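Local atomic coordinates of 2-oxoglutarate dehydrogenase E3 component (Thermus thermophilus, PDB entry 2YQU), a protein that probably catalyses the NAD(+)-dependent reoxidation of protein-bound dihydrolipoyl groups, using one bound FAD per subunit, as the E3 component of 2-oxoacid dehydrogenase complexes. Residues A378-A390 / G399-L411. Numbering follows the deposited sequence.
Sequences AMGETEGFIKVLA and GVHGIGARVGDVL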
loop_
_atom_site.group_PDB
_atom_site.type_symbol
_atom_site.label_atom_id
_atom_site.label_comp_id
_atom_site.label_asym_id
_atom_site.label_seq_id
_atom_site.Cartn_x
_atom_site.Cartn_y
_atom_site.Cartn_z
ATOM N N ALA A 378 11.829 8.055 -5.950
ATOM C CA ALA A 378 11.089 9.309 -5.964
ATOM C C ALA A 378 10.763 9.789 -4.550
ATOM O O ALA A 378 10.820 10.989 -4.276
ATOM C CB ALA A 378 9.816 9.160 -6.794
ATOM N N MET A 379 10.447 8.849 -3.658
ATOM C CA MET A 379 10.144 9.142 -2.246
ATOM C C MET A 379 11.367 9.503 -1.406
ATOM O O MET A 379 11.223 9.994 -0.283
ATOM C CB MET A 379 9.514 7.923 -1.561
ATOM C CG MET A 379 8.155 7.548 -2.028
ATOM S SD MET A 379 7.804 5.847 -1.517
ATOM C CE MET A 379 6.193 5.661 -2.206
ATOM N N GLY A 380 12.555 9.207 -1.917
ATOM C CA GLY A 380 13.789 9.367 -1.166
ATOM C C GLY A 380 14.126 8.134 -0.346
ATOM O O GLY A 380 14.900 8.218 0.595
ATOM N N GLU A 381 13.518 7.000 -0.700
ATOM C CA GLU A 381 13.782 5.706 -0.077
ATOM C C GLU A 381 14.677 4.868 -0.984
ATOM O O GLU A 381 14.445 4.769 -2.189
ATOM C CB GLU A 381 12.473 4.959 0.169
ATOM C CG GLU A 381 11.569 5.611 1.202
ATOM C CD GLU A 381 12.122 5.523 2.611
ATOM O OE1 GLU A 381 11.721 6.353 3.456
ATOM O OE2 GLU A 381 12.959 4.633 2.873
ATOM N N THR A 382 15.709 4.271 -0.400
ATOM C CA THR A 382 16.634 3.423 -1.145
ATOM C C THR A 382 16.852 2.061 -0.482
ATOM O O THR A 382 17.222 1.110 -1.156
ATOM C CB THR A 382 17.984 4.139 -1.317
ATOM O OG1 THR A 382 18.464 4.592 -0.047
ATOM C CG2 THR A 382 17.832 5.420 -2.136
ATOM N N GLU A 383 16.612 1.968 0.828
ATOM C CA GLU A 383 16.897 0.760 1.595
ATOM C C GLU A 383 15.675 -0.145 1.692
ATOM O O GLU A 383 14.553 0.330 1.838
ATOM C CB GLU A 383 17.346 1.113 3.018
ATOM C CG GLU A 383 18.700 1.797 3.136
ATOM C CD GLU A 383 19.841 1.001 2.521
ATOM O OE1 GLU A 383 20.062 -0.173 2.917
ATOM O OE2 GLU A 383 20.528 1.562 1.640
ATOM N N GLY A 384 15.920 -1.448 1.649
ATOM C CA GLY A 384 14.881 -2.443 1.797
ATOM C C GLY A 384 14.826 -3.407 0.640
ATOM O O GLY A 384 15.515 -3.240 -0.364
ATOM N N PHE A 385 13.999 -4.433 0.796
ATOM C CA PHE A 385 13.765 -5.404 -0.264
ATOM C C PHE A 385 12.472 -6.156 -0.008
ATOM O O PHE A 385 11.923 -6.116 1.090
ATOM C CB PHE A 385 14.924 -6.411 -0.338
ATOM C CG PHE A 385 15.050 -7.284 0.894
ATOM C CD1 PHE A 385 14.338 -8.480 0.995
ATOM C CD2 PHE A 385 15.888 -6.914 1.938
ATOM C CE1 PHE A 385 14.453 -9.283 2.129
ATOM C CE2 PHE A 385 16.011 -7.715 3.076
ATOM C CZ PHE A 385 15.294 -8.901 3.167
ATOM N N ILE A 386 11.977 -6.821 -1.041
ATOM C CA ILE A 386 10.950 -7.847 -0.875
ATOM C C ILE A 386 11.463 -9.142 -1.495
ATOM O O ILE A 386 12.104 -9.130 -2.542
ATOM C CB ILE A 386 9.598 -7.423 -1.508
ATOM C CG1 ILE A 386 9.017 -6.218 -0.762
ATOM C CG2 ILE A 386 8.594 -8.592 -1.474
ATOM C CD1 ILE A 386 7.803 -5.602 -1.426
ATOM N N LYS A 387 11.166 -10.245 -0.823
ATOM C CA LYS A 387 11.622 -11.566 -1.179
ATOM C C LYS A 387 10.397 -12.472 -1.304
ATOM O O LYS A 387 9.555 -12.513 -0.405
ATOM C CB LYS A 387 12.578 -12.051 -0.086
ATOM C CG LYS A 387 12.870 -13.517 -0.058
ATOM C CD LYS A 387 14.114 -13.822 0.769
ATOM C CE LYS A 387 13.798 -14.011 2.253
ATOM N NZ LYS A 387 15.010 -14.432 3.043
ATOM N N VAL A 388 10.290 -13.168 -2.429
ATOM C CA VAL A 388 9.260 -14.172 -2.652
ATOM C C VAL A 388 9.897 -15.565 -2.637
ATOM O O VAL A 388 10.895 -15.811 -3.306
ATOM C CB VAL A 388 8.525 -13.934 -3.987
ATOM C CG1 VAL A 388 7.577 -15.105 -4.324
ATOM C CG2 VAL A 388 7.767 -12.610 -3.954
ATOM N N LEU A 389 9.312 -16.465 -1.857
ATOM C CA LEU A 389 9.743 -17.856 -1.808
ATOM C C LEU A 389 8.712 -18.683 -2.560
ATOM O O LEU A 389 7.543 -18.621 -2.240
ATOM C CB LEU A 389 9.842 -18.318 -0.357
ATOM C CG LEU A 389 10.670 -17.400 0.547
ATOM C CD1 LEU A 389 10.750 -17.939 1.951
ATOM C CD2 LEU A 389 12.063 -17.208 -0.034
ATOM N N ALA A 390 9.137 -19.436 -3.569
ATOM C CA ALA A 390 8.208 -20.251 -4.358
ATOM C C ALA A 390 8.672 -21.701 -4.447
ATOM O O ALA A 390 9.865 -21.975 -4.483
ATOM C CB ALA A 390 8.060 -19.671 -5.746
ATOM N N GLY A 399 5.880 -18.167 0.631
ATOM C CA GLY A 399 5.999 -17.066 1.569
ATOM C C GLY A 399 6.506 -15.788 0.923
ATOM O O GLY A 399 7.155 -15.832 -0.109
ATOM N N VAL A 400 6.179 -14.648 1.525
ATOM C CA VAL A 400 6.668 -13.355 1.071
ATOM C C VAL A 400 7.116 -12.547 2.286
ATOM O O VAL A 400 6.466 -12.542 3.329
ATOM C CB VAL A 400 5.600 -12.576 0.250
ATOM C CG1 VAL A 400 6.203 -11.297 -0.350
ATOM C CG2 VAL A 400 5.012 -13.464 -0.847
ATOM N N HIS A 401 8.262 -11.898 2.159
ATOM C CA HIS A 401 8.902 -11.243 3.285
ATOM C C HIS A 401 9.582 -9.968 2.818
ATOM O O HIS A 401 10.108 -9.902 1.711
ATOM C CB HIS A 401 9.960 -12.156 3.900
ATOM C CG HIS A 401 9.477 -13.535 4.230
ATOM N ND1 HIS A 401 9.797 -14.153 5.411
ATOM C CD2 HIS A 401 8.749 -14.435 3.527
ATOM C CE1 HIS A 401 9.271 -15.364 5.433
ATOM N NE2 HIS A 401 8.612 -15.554 4.307
ATOM N N GLY A 402 9.597 -8.953 3.661
ATOM C CA GLY A 402 10.220 -7.722 3.255
ATOM C C GLY A 402 10.505 -6.763 4.366
ATOM O O GLY A 402 10.053 -6.925 5.498
ATOM N N ILE A 403 11.297 -5.769 4.015
ATOM C CA ILE A 403 11.545 -4.618 4.856
ATOM C C ILE A 403 11.691 -3.399 3.955
ATOM O O ILE A 403 12.388 -3.449 2.940
ATOM C CB ILE A 403 12.792 -4.829 5.742
ATOM C CG1 ILE A 403 13.071 -3.574 6.574
ATOM C CG2 ILE A 403 14.016 -5.239 4.907
ATOM C CD1 ILE A 403 14.134 -3.778 7.635
ATOM N N GLY A 404 11.016 -2.320 4.323
ATOM C CA GLY A 404 11.049 -1.093 3.547
ATOM C C GLY A 404 9.848 -0.218 3.810
ATOM O O GLY A 404 8.920 -0.602 4.515
ATOM N N ALA A 405 9.895 0.979 3.251
ATOM C CA ALA A 405 8.813 1.942 3.352
ATOM C C ALA A 405 7.506 1.284 2.931
ATOM O O ALA A 405 7.420 0.706 1.871
ATOM C CB ALA A 405 9.119 3.144 2.468
ATOM N N ARG A 406 6.519 1.307 3.819
ATOM C CA ARG A 406 5.175 0.809 3.527
ATOM C C ARG A 406 5.106 -0.659 3.080
ATOM O O ARG A 406 4.157 -1.059 2.426
ATOM C CB ARG A 406 4.503 1.738 2.513
ATOM C CG ARG A 406 4.389 3.157 3.065
ATOM C CD ARG A 406 4.352 4.235 2.049
ATOM N NE ARG A 406 4.425 5.536 2.705
ATOM C CZ ARG A 406 4.339 6.696 2.077
ATOM N NH1 ARG A 406 4.175 6.738 0.763
ATOM N NH2 ARG A 406 4.416 7.828 2.766
ATOM N N VAL A 407 6.077 -1.476 3.475
ATOM C CA VAL A 407 6.136 -2.841 2.969
ATOM C C VAL A 407 4.925 -3.658 3.415
ATOM O O VAL A 407 4.518 -4.591 2.733
ATOM C CB VAL A 407 7.462 -3.544 3.345
ATOM C CG1 VAL A 407 7.364 -4.259 4.679
ATOM C CG2 VAL A 407 7.886 -4.499 2.237
ATOM N N GLY A 408 4.360 -3.306 4.560
ATOM C CA GLY A 408 3.127 -3.921 5.002
ATOM C C GLY A 408 1.975 -3.697 4.037
ATOM O O GLY A 408 1.202 -4.632 3.742
ATOM N N ASP A 409 1.838 -2.468 3.553
ATOM C CA ASP A 409 0.822 -2.148 2.549
ATOM C C ASP A 409 1.047 -2.940 1.266
ATOM O O ASP A 409 0.104 -3.406 0.642
ATOM C CB ASP A 409 0.822 -0.662 2.206
ATOM C CG ASP A 409 0.410 0.218 3.366
ATOM O OD1 ASP A 409 -0.248 -0.269 4.323
ATOM O OD2 ASP A 409 0.701 1.431 3.390
ATOM N N VAL A 410 2.300 -3.066 0.859
ATOM C CA VAL A 410 2.639 -3.801 -0.349
ATOM C C VAL A 410 2.310 -5.281 -0.179
ATOM O O VAL A 410 1.761 -5.912 -1.093
ATOM C CB VAL A 410 4.137 -3.625 -0.728
ATOM C CG1 VAL A 410 4.519 -4.527 -1.896
ATOM C CG2 VAL A 410 4.420 -2.161 -1.074
ATOM N N LEU A 411 2.605 -5.831 0.996
ATOM C CA LEU A 411 2.432 -7.266 1.206
ATOM C C LEU A 411 0.981 -7.668 1.486
ATOM O O LEU A 411 0.699 -8.858 1.606
ATOM C CB LEU A 411 3.365 -7.779 2.309
ATOM C CG LEU A 411 4.635 -8.463 1.833
ATOM C CD1 LEU A 411 5.354 -7.600 0.810
ATOM C CD2 LEU A 411 5.531 -8.783 3.021
HETATM O O HOH W 1 12.447 1.998 2.211
#
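Ile-386 holds CG1 anti to its carbonyl carbon (chi1 -66°) and continues extended to CD1, which carries the chain tip to Val-410, Val-407 and Leu-411. Its CG2 branch meets Val-400 CG1, a methyl set anti to the backbone N. Ile-386 and Val-400 belong to an antiparallel beta hairpin, strands 385-391 and 397-404, in the dimerisation domain. The second strand turns through a type II turn, Gly-404 to Val-407, into helix 407-419, which holds Val-407, Val-410 and Leu-411. The helix start packs on Ile-386. Helix 438-449 covers Val-388 and Val-400 and also reaches Ile-386. Ile-386 CD1 sits tightly on Val-410 CG1 at 3.5 Å. The Ile-386 and Val-407 side chains run past each other in opposite directions, with Ile-386 CG1 3.6 Å from Val-407 CG2. An alanine in place of Ile-386 would take away both contacts and is likely to leave a gap between sheet and helix. Gly-402 is its non-hydrogen-bonded partner; a CB there would clash with Phe-385 O and be tight against Ile-386 CG1.

The strands are joined by paired backbone bonds at Phe-385/Ile-403 and Lys-387/His-401. The Leu-389/Gly-399 pair has one nearly straight bond, Leu-389 N to Gly-399 O (2.8 Å, 173°), and a weak return bond. On the other face, Ile-403 CG2 lies 3.7 Å from Phe-385 CE2. Lys-387 NZ forms salt bridges with Asp-207, Glu-209 and Glu-353, while His-401 NE2 is hydrogen-bonded to Tyr-351 O.

Near the turn, Glu-381 CG rests on Ala-405 CB at 3.7 Å. One water joins the segments there: it donates to Glu-381 OE2 and to Glu-383 O, and accepts from Ala-405 N at 2.9 Å.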